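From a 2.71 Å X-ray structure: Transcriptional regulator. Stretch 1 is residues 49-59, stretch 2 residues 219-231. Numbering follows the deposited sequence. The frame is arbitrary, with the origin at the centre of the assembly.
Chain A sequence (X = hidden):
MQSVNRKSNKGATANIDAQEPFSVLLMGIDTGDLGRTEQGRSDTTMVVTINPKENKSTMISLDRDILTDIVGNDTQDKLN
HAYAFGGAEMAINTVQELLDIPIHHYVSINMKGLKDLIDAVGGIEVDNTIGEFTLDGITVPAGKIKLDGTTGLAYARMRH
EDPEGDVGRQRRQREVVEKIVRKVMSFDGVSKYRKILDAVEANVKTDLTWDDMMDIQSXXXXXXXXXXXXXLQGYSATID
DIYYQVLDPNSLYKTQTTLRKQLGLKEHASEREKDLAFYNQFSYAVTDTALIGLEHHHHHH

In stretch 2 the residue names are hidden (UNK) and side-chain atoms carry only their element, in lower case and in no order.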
ATOM      1  N   THR A  49       8.663   0.925  -1.128  1.00 10.04           N
ATOM      2  CA  THR A  49       9.894   1.479  -1.686  1.00 11.61           C
ATOM      3  C   THR A  49      10.973   0.402  -1.650  1.00 12.57           C
ATOM      4  O   THR A  49      11.256  -0.184  -0.602  1.00 17.95           O
ATOM      5  CB  THR A  49      10.407   2.735  -0.920  1.00 12.30           C
ATOM      6  OG1 THR A  49      10.538   2.446   0.477  1.00 21.50           O
ATOM      7  CG2 THR A  49       9.462   3.908  -1.130  1.00  2.95           C
ATOM      8  N   ILE A  50      11.549   0.131  -2.814  1.00 10.98           N
ATOM      9  CA  ILE A  50      12.589  -0.872  -2.946  1.00  9.21           C
ATOM     10  C   ILE A  50      13.921  -0.128  -3.000  1.00  8.89           C
ATOM     11  O   ILE A  50      14.193   0.607  -3.952  1.00 13.74           O
ATOM     12  CB  ILE A  50      12.372  -1.702  -4.244  1.00 21.24           C
ATOM     13  CG1 ILE A  50      10.900  -2.115  -4.348  1.00 19.72           C
ATOM     14  CG2 ILE A  50      13.256  -2.957  -4.249  1.00 21.14           C
ATOM     15  CD1 ILE A  50      10.412  -2.956  -3.192  1.00  9.17           C
ATOM     16  N   ASN A  51      14.731  -0.293  -1.953  1.00 12.49           N
ATOM     17  CA  ASN A  51      16.038   0.352  -1.881  1.00 18.64           C
ATOM     18  C   ASN A  51      17.127  -0.664  -1.585  1.00 12.92           C
ATOM     19  O   ASN A  51      17.441  -0.932  -0.432  1.00 22.66           O
ATOM     20  CB  ASN A  51      16.067   1.434  -0.805  1.00 19.01           C
ATOM     21  CG  ASN A  51      17.414   2.137  -0.733  1.00 31.38           C
ATOM     22  OD1 ASN A  51      17.885   2.721  -1.722  1.00 28.26           O
ATOM     23  ND2 ASN A  51      18.047   2.080   0.434  1.00 40.45           N
ATOM     24  N   PRO A  52      17.717  -1.245  -2.634  1.00 13.33           N
ATOM     25  CA  PRO A  52      18.778  -2.236  -2.455  1.00 21.27           C
ATOM     26  C   PRO A  52      20.045  -1.649  -1.841  1.00 30.41           C
ATOM     27  O   PRO A  52      20.816  -2.364  -1.218  1.00 42.00           O
ATOM     28  CB  PRO A  52      19.001  -2.762  -3.872  1.00 18.40           C
ATOM     29  CG  PRO A  52      18.687  -1.568  -4.726  1.00 16.39           C
ATOM     30  CD  PRO A  52      17.446  -1.009  -4.064  1.00 15.62           C
ATOM     31  N   LYS A  53      20.258  -0.349  -2.005  1.00 32.34           N
ATOM     32  CA  LYS A  53      21.446   0.288  -1.452  1.00 32.96           C
ATOM     33  C   LYS A  53      21.453   0.207   0.072  1.00 33.41           C
ATOM     34  O   LYS A  53      22.467   0.472   0.714  1.00 35.28           O
ATOM     35  CB  LYS A  53      21.519   1.750  -1.902  1.00 46.30           C
ATOM     36  CG  LYS A  53      21.481   1.936  -3.427  1.00 54.03           C
ATOM     37  CD  LYS A  53      21.279   3.401  -3.812  1.00 50.57           C
ATOM     38  CE  LYS A  53      21.265   3.587  -5.322  1.00 47.27           C
ATOM     39  NZ  LYS A  53      21.101   5.018  -5.708  1.00 46.32           N
ATOM     40  N   GLU A  54      20.324  -0.159   0.662  1.00 30.12           N
ATOM     41  CA  GLU A  54      20.264  -0.271   2.109  1.00 27.47           C
ATOM     42  C   GLU A  54      19.579  -1.573   2.474  1.00 26.64           C
ATOM     43  O   GLU A  54      19.144  -1.766   3.605  1.00 29.29           O
ATOM     44  CB  GLU A  54      19.507   0.916   2.693  1.00 30.18           C
ATOM     45  CG  GLU A  54      19.710   1.107   4.174  1.00 47.18           C
ATOM     46  CD  GLU A  54      19.000   2.337   4.677  1.00 49.38           C
ATOM     47  OE1 GLU A  54      17.755   2.400   4.557  1.00 41.05           O
ATOM     48  OE2 GLU A  54      19.688   3.246   5.190  1.00 61.90           O
ATOM     49  N   ASN A  55      19.496  -2.460   1.488  1.00 18.52           N
ATOM     50  CA  ASN A  55      18.890  -3.765   1.652  1.00 22.31           C
ATOM     51  C   ASN A  55      17.594  -3.707   2.441  1.00 28.06           C
ATOM     52  O   ASN A  55      17.487  -4.337   3.491  1.00 30.89           O
ATOM     53  CB  ASN A  55      19.874  -4.698   2.357  1.00 23.60           C
ATOM     54  CG  ASN A  55      21.199  -4.791   1.635  1.00 23.35           C
ATOM     55  OD1 ASN A  55      21.262  -5.185   0.469  1.00 28.56           O
ATOM     56  ND2 ASN A  55      22.269  -4.420   2.322  1.00 22.47           N
ATOM     57  N   LYS A  56      16.602  -2.971   1.938  1.00 25.67           N
ATOM     58  CA  LYS A  56      15.326  -2.850   2.648  1.00 23.43           C
ATOM     59  C   LYS A  56      14.173  -2.326   1.770  1.00 21.58           C
ATOM     60  O   LYS A  56      14.395  -1.687   0.738  1.00 16.06           O
ATOM     61  CB  LYS A  56      15.523  -1.937   3.872  1.00 23.76           C
ATOM     62  CG  LYS A  56      14.323  -1.841   4.815  1.00 46.32           C
ATOM     63  CD  LYS A  56      14.695  -1.313   6.221  1.00 53.08           C
ATOM     64  CE  LYS A  56      14.822   0.205   6.287  1.00 55.00           C
ATOM     65  NZ  LYS A  56      15.830   0.734   5.334  1.00 53.36           N
ATOM     66  N   SER A  57      12.945  -2.633   2.190  1.00 19.80           N
ATOM     67  CA  SER A  57      11.732  -2.186   1.507  1.00 15.69           C
ATOM     68  C   SER A  57      10.791  -1.666   2.573  1.00 15.53           C
ATOM     69  O   SER A  57      10.641  -2.279   3.628  1.00 18.60           O
ATOM     70  CB  SER A  57      11.039  -3.318   0.738  1.00 15.54           C
ATOM     71  OG  SER A  57      11.723  -3.624  -0.461  1.00 23.88           O
ATOM     72  N   THR A  58      10.151  -0.543   2.278  1.00 18.12           N
ATOM     73  CA  THR A  58       9.252   0.100   3.215  1.00 13.76           C
ATOM     74  C   THR A  58       7.836   0.144   2.655  1.00 23.08           C
ATOM     75  O   THR A  58       7.583   0.758   1.609  1.00 34.38           O
ATOM     76  CB  THR A  58       9.731   1.528   3.482  1.00 16.44           C
ATOM     77  OG1 THR A  58      11.158   1.528   3.622  1.00 17.98           O
ATOM     78  CG2 THR A  58       9.109   2.083   4.737  1.00 15.81           C
ATOM     79  N   MET A  59       6.929  -0.527   3.358  1.00 20.64           N
ATOM     80  CA  MET A  59       5.519  -0.590   2.992  1.00 15.72           C
ATOM     81  C   MET A  59       4.845   0.598   3.650  1.00 15.90           C
ATOM     82  O   MET A  59       5.276   1.073   4.700  1.00 13.78           O
ATOM     83  CB  MET A  59       4.886  -1.886   3.499  1.00  7.94           C
ATOM     84  CG  MET A  59       5.475  -3.154   2.893  1.00 17.37           C
ATOM     85  SD  MET A  59       4.720  -4.653   3.606  1.00 12.34           S
ATOM     86  CE  MET A  59       3.949  -5.364   2.162  1.00 23.53           C
ATOM     87  N   UNK A 219      18.274  -8.936  -8.940  1.00 28.67           N
ATOM     88  CA  UNK A 219      19.068  -7.766  -8.624  1.00 22.49           C
ATOM     89  C   UNK A 219      18.569  -6.985  -7.423  1.00 24.48           C
ATOM     90  O   UNK A 219      19.236  -6.066  -6.953  1.00 26.97           O
ATOM     91  c   UNK A 219      19.371  -5.295 -12.169  1.00 31.38           C
ATOM     92  c   UNK A 219      19.475  -6.802 -12.323  1.00 24.26           C
ATOM     93  c   UNK A 219      19.857  -7.461 -11.014  1.00  9.79           C
ATOM     94  n   UNK A 219      20.648  -4.734 -11.653  1.00 32.03           N
ATOM     95  c   UNK A 219      19.098  -6.868  -9.846  1.00 23.02           C
ATOM     96  N   UNK A 220      17.394  -7.364  -6.935  1.00 22.01           N
ATOM     97  CA  UNK A 220      16.768  -6.700  -5.809  1.00 20.89           C
ATOM     98  C   UNK A 220      16.438  -7.692  -4.709  1.00 14.46           C
ATOM     99  O   UNK A 220      15.715  -7.368  -3.771  1.00  8.79           O
ATOM    100  c   UNK A 220      15.704  -4.764  -7.103  1.00 17.25           C
ATOM    101  c   UNK A 220      16.184  -2.459  -8.634  1.00  9.44           C
ATOM    102  c   UNK A 220      16.071  -4.856  -8.453  1.00 14.51           C
ATOM    103  o   UNK A 220      16.414  -1.330  -9.388  1.00  8.29           O
ATOM    104  c   UNK A 220      15.481  -5.996  -6.264  1.00 17.14           C
ATOM    105  c   UNK A 220      16.309  -3.706  -9.219  1.00  4.63           C
ATOM    106  c   UNK A 220      15.582  -3.490  -6.539  1.00 13.55           C
ATOM    107  c   UNK A 220      15.823  -2.341  -7.293  1.00 12.06           C
ATOM    108  N   UNK A 221      16.964  -8.903  -4.830  1.00 17.56           N
ATOM    109  CA  UNK A 221      16.699  -9.940  -3.839  1.00 21.67           C
ATOM    110  C   UNK A 221      17.128  -9.451  -2.455  1.00 17.85           C
ATOM    111  O   UNK A 221      16.444  -9.683  -1.461  1.00 21.64           O
ATOM    112  c   UNK A 221      19.491 -10.466  -5.377  1.00 17.96           C
ATOM    113  c   UNK A 221      17.439 -11.240  -4.205  1.00 14.05           C
ATOM    114  c   UNK A 221      18.219 -11.287  -5.525  1.00 13.18           C
ATOM    115  c   UNK A 221      18.581 -12.728  -5.899  1.00 20.19           C
ATOM    116  N   UNK A 222      18.255  -8.754  -2.408  1.00 15.31           N
ATOM    117  CA  UNK A 222      18.777  -8.240  -1.162  1.00 17.40           C
ATOM    118  C   UNK A 222      17.848  -7.178  -0.593  1.00 24.97           C
ATOM    119  O   UNK A 222      17.680  -7.059   0.636  1.00 29.96           O
ATOM    120  c   UNK A 222      20.156  -7.632  -1.385  1.00 16.06           C
ATOM    121  o   UNK A 222      20.064  -6.430  -2.127  1.00 27.15           O
ATOM    122  N   UNK A 223      17.251  -6.399  -1.491  1.00 30.06           N
ATOM    123  CA  UNK A 223      16.339  -5.322  -1.108  1.00 24.90           C
ATOM    124  C   UNK A 223      15.149  -5.820  -0.289  1.00 21.82           C
ATOM    125  O   UNK A 223      14.495  -5.040   0.402  1.00 25.33           O
ATOM    126  c   UNK A 223      15.850  -4.599  -2.359  1.00 24.29           C
ATOM    127  N   UNK A 224      14.872  -7.118  -0.369  1.00 23.75           N
ATOM    128  CA  UNK A 224      13.765  -7.703   0.383  1.00 28.35           C
ATOM    129  C   UNK A 224      14.254  -8.470   1.609  1.00 36.78           C
ATOM    130  O   UNK A 224      13.494  -9.216   2.232  1.00 47.39           O
ATOM    131  c   UNK A 224      12.823  -7.829  -2.901  1.00 33.76           C
ATOM    132  c   UNK A 224      12.261  -7.052  -3.914  1.00 32.38           C
ATOM    133  c   UNK A 224      12.245  -7.881  -1.636  1.00 29.84           C
ATOM    134  c   UNK A 224      11.105  -6.319  -3.666  1.00 23.12           C
ATOM    135  c   UNK A 224      11.084  -7.149  -1.403  1.00 30.56           C
ATOM    136  c   UNK A 224      10.513  -6.369  -2.405  1.00 26.48           C
ATOM    137  c   UNK A 224      12.920  -8.617  -0.515  1.00 23.50           C
ATOM    138  N   UNK A 225      15.524  -8.286   1.962  1.00 40.77           N
ATOM    139  CA  UNK A 225      16.071  -8.963   3.133  1.00 42.34           C
ATOM    140  C   UNK A 225      15.354  -8.475   4.377  1.00 45.17           C
ATOM    141  O   UNK A 225      15.268  -9.188   5.373  1.00 48.40           O
ATOM    142  c   UNK A 225      19.948  -9.299   2.668  1.00 22.20           C
ATOM    143  c   UNK A 225      17.578  -8.694   3.279  1.00 34.01           C
ATOM    144  c   UNK A 225      20.850 -10.250   1.881  1.00 34.84           C
ATOM    145  c   UNK A 225      18.472  -9.546   2.381  1.00 29.54           C
ATOM    146  n   UNK A 225      22.294 -10.137   2.283  1.00 29.42           N
ATOM    147  N   UNK A 226      14.836  -7.255   4.313  1.00 43.84           N
ATOM    148  CA  UNK A 226      14.144  -6.662   5.445  1.00 32.55           C
ATOM    149  C   UNK A 226      13.029  -5.767   4.928  1.00 30.53           C
ATOM    150  O   UNK A 226      13.284  -4.805   4.201  1.00 29.90           O
ATOM    151  o   UNK A 226      16.335  -6.503   6.494  1.00 39.80           O
ATOM    152  c   UNK A 226      15.104  -5.796   6.289  1.00 39.78           C
ATOM    153  c   UNK A 226      14.475  -5.471   7.639  1.00 50.20           C
ATOM    154  N   UNK A 227      11.799  -6.091   5.303  1.00 22.56           N
ATOM    155  CA  UNK A 227      10.636  -5.320   4.893  1.00 20.70           C
ATOM    156  C   UNK A 227      10.138  -4.487   6.080  1.00 27.07           C
ATOM    157  O   UNK A 227       9.490  -5.020   6.975  1.00 26.80           O
ATOM    158  c   UNK A 227       8.443  -5.464   3.694  1.00 37.85           C
ATOM    159  c   UNK A 227       9.504  -6.259   4.439  1.00 26.46           C
ATOM    160  c   UNK A 227      10.064  -7.388   3.560  1.00 19.18           C
ATOM    161  c   UNK A 227      10.802  -6.935   2.329  1.00 17.01           C
ATOM    162  N   UNK A 228      10.441  -3.190   6.094  1.00 27.72           N
ATOM    163  CA  UNK A 228      10.015  -2.310   7.193  1.00 35.16           C
ATOM    164  C   UNK A 228       8.652  -1.658   6.886  1.00 33.03           C
ATOM    165  O   UNK A 228       8.197  -1.665   5.741  1.00 32.99           O
ATOM    166  c   UNK A 228      11.071  -1.216   7.426  1.00 43.65           C
ATOM    167  o   UNK A 228      10.502  -1.216   9.758  1.00 47.87           O
ATOM    168  c   UNK A 228      10.951  -0.555   8.793  1.00 48.13           C
ATOM    169  o   UNK A 228      11.330   0.631   8.910  1.00 61.01           O
ATOM    170  N   UNK A 229       8.003  -1.104   7.910  1.00 30.27           N
ATOM    171  CA  UNK A 229       6.704  -0.451   7.739  1.00 21.60           C
ATOM    172  C   UNK A 229       6.762   1.021   8.138  1.00 21.81           C
ATOM    173  O   UNK A 229       7.751   1.485   8.697  1.00 24.08           O
ATOM    174  c   UNK A 229       5.633  -1.148   8.583  1.00 16.43           C
ATOM    175  o   UNK A 229       5.493  -2.510   8.228  1.00 24.61           O
ATOM    176  N   UNK A 230       5.688   1.745   7.850  1.00 24.18           N
ATOM    177  CA  UNK A 230       5.588   3.162   8.175  1.00 29.97           C
ATOM    178  C   UNK A 230       4.129   3.543   8.334  1.00 37.58           C
ATOM    179  O   UNK A 230       3.311   3.270   7.451  1.00 43.18           O
ATOM    180  c   UNK A 230       8.134   5.589   7.480  1.00 53.74           C
ATOM    181  o   UNK A 230       7.264   6.486   7.505  1.00 64.49           O
ATOM    182  o   UNK A 230       9.343   5.813   7.702  1.00 60.84           O
ATOM    183  c   UNK A 230       6.206   4.015   7.070  1.00 20.71           C
ATOM    184  c   UNK A 230       7.705   4.164   7.165  1.00 44.20           C
ATOM    185  N   UNK A 231       3.798   4.166   9.461  1.00 43.10           N
ATOM    186  CA  UNK A 231       2.425   4.585   9.714  1.00 45.47           C
ATOM    187  C   UNK A 231       2.286   6.099   9.580  1.00 41.57           C
ATOM    188  O   UNK A 231       3.183   6.862   9.955  1.00 38.16           O
ATOM    189  c   UNK A 231       1.974   4.152  11.120  1.00 52.45           C
ATOM    190  n   UNK A 231       2.468   3.968  14.567  1.00 53.99           N
ATOM    191  o   UNK A 231       1.035   5.512  13.765  1.00 48.54           O
ATOM    192  c   UNK A 231       2.018   4.778  13.608  1.00 56.08           C
ATOM    193  c   UNK A 231       2.782   4.755  12.280  1.00 57.24           C
TER

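Position 219 carries four carbons in a row ending in a nitrogen, an unbranched amine that stays clear of stretch 1; it is K219. At 220 one carbon leads to a six-carbon ring bearing an oxygen, the pattern of tyrosine. CB of Y220 points sideways, but the ring comes back to stretch 1, where CD2 of Y220 lies 3.3 Å from CG2 of I50 and CE2 of Y220 lies 3.9 Å from CD of P52. Position 221 has four carbons forked at the second and is out of reach: L221.

At 222 a single carbon bears one oxygen, which makes it S222; its OG sits 3.1 Å from the atom modelled as OD1 of N55. A lone carbon at 223 identifies A223. This methyl fits against the turn of stretch 1, with CB of A223 3.6 Å from CG2 of I50 and 3.8 Å from CA of P52. Position 224 has one carbon and a six-carbon ring without oxygen, hence F224. Its CB points away, yet CZ of F224 reaches to 3.5 Å from CD1 of I50.

Four carbons ending in nitrogen recur at 225, an exposed chain that only grazes stretch 1: K225. At 226 one carbon carries an oxygen and a carbon, so the residue is T226, whose backbone O accepts a hydrogen bond from N of S57 (3.0 Å). Position 227 has four carbons forked at the first, with one arm two carbons long. This is I227, and its CG2 packs 3.8 Å from SD of M59.

Two carbons, the second with two oxygens, mark 228 as a carboxylate, D228; its CB lies 3.8 Å from CD of K56. One carbon and one oxygen at 229 give S229, which points to the same face of the sheet as I227. Three carbons ending in two oxygens make 230 E230, whose CG is 3.5 Å from CG2 of T58. Position 231, three carbons ending in one oxygen and one nitrogen, turns away: Q231.

The contact joins a parallel strand pairing to a small apolar cluster. S57 pairs with I227 and T58 with D228: N of D228 donates to O of S57 (2.6 Å), and N of M59 donates to O of D228 (2.9 Å), so main-chain bonds hold the two strands in this register. Before the strand, OG of S57 donates to O of A223 (3.2 Å). Nearby, the side chain of I50 meets Y220, A223 and F224, while P52 extends the apolar surface. Together the stretches bury 821 Å².

Stretch 2 219-231: KYLSAFKTIDSEQ
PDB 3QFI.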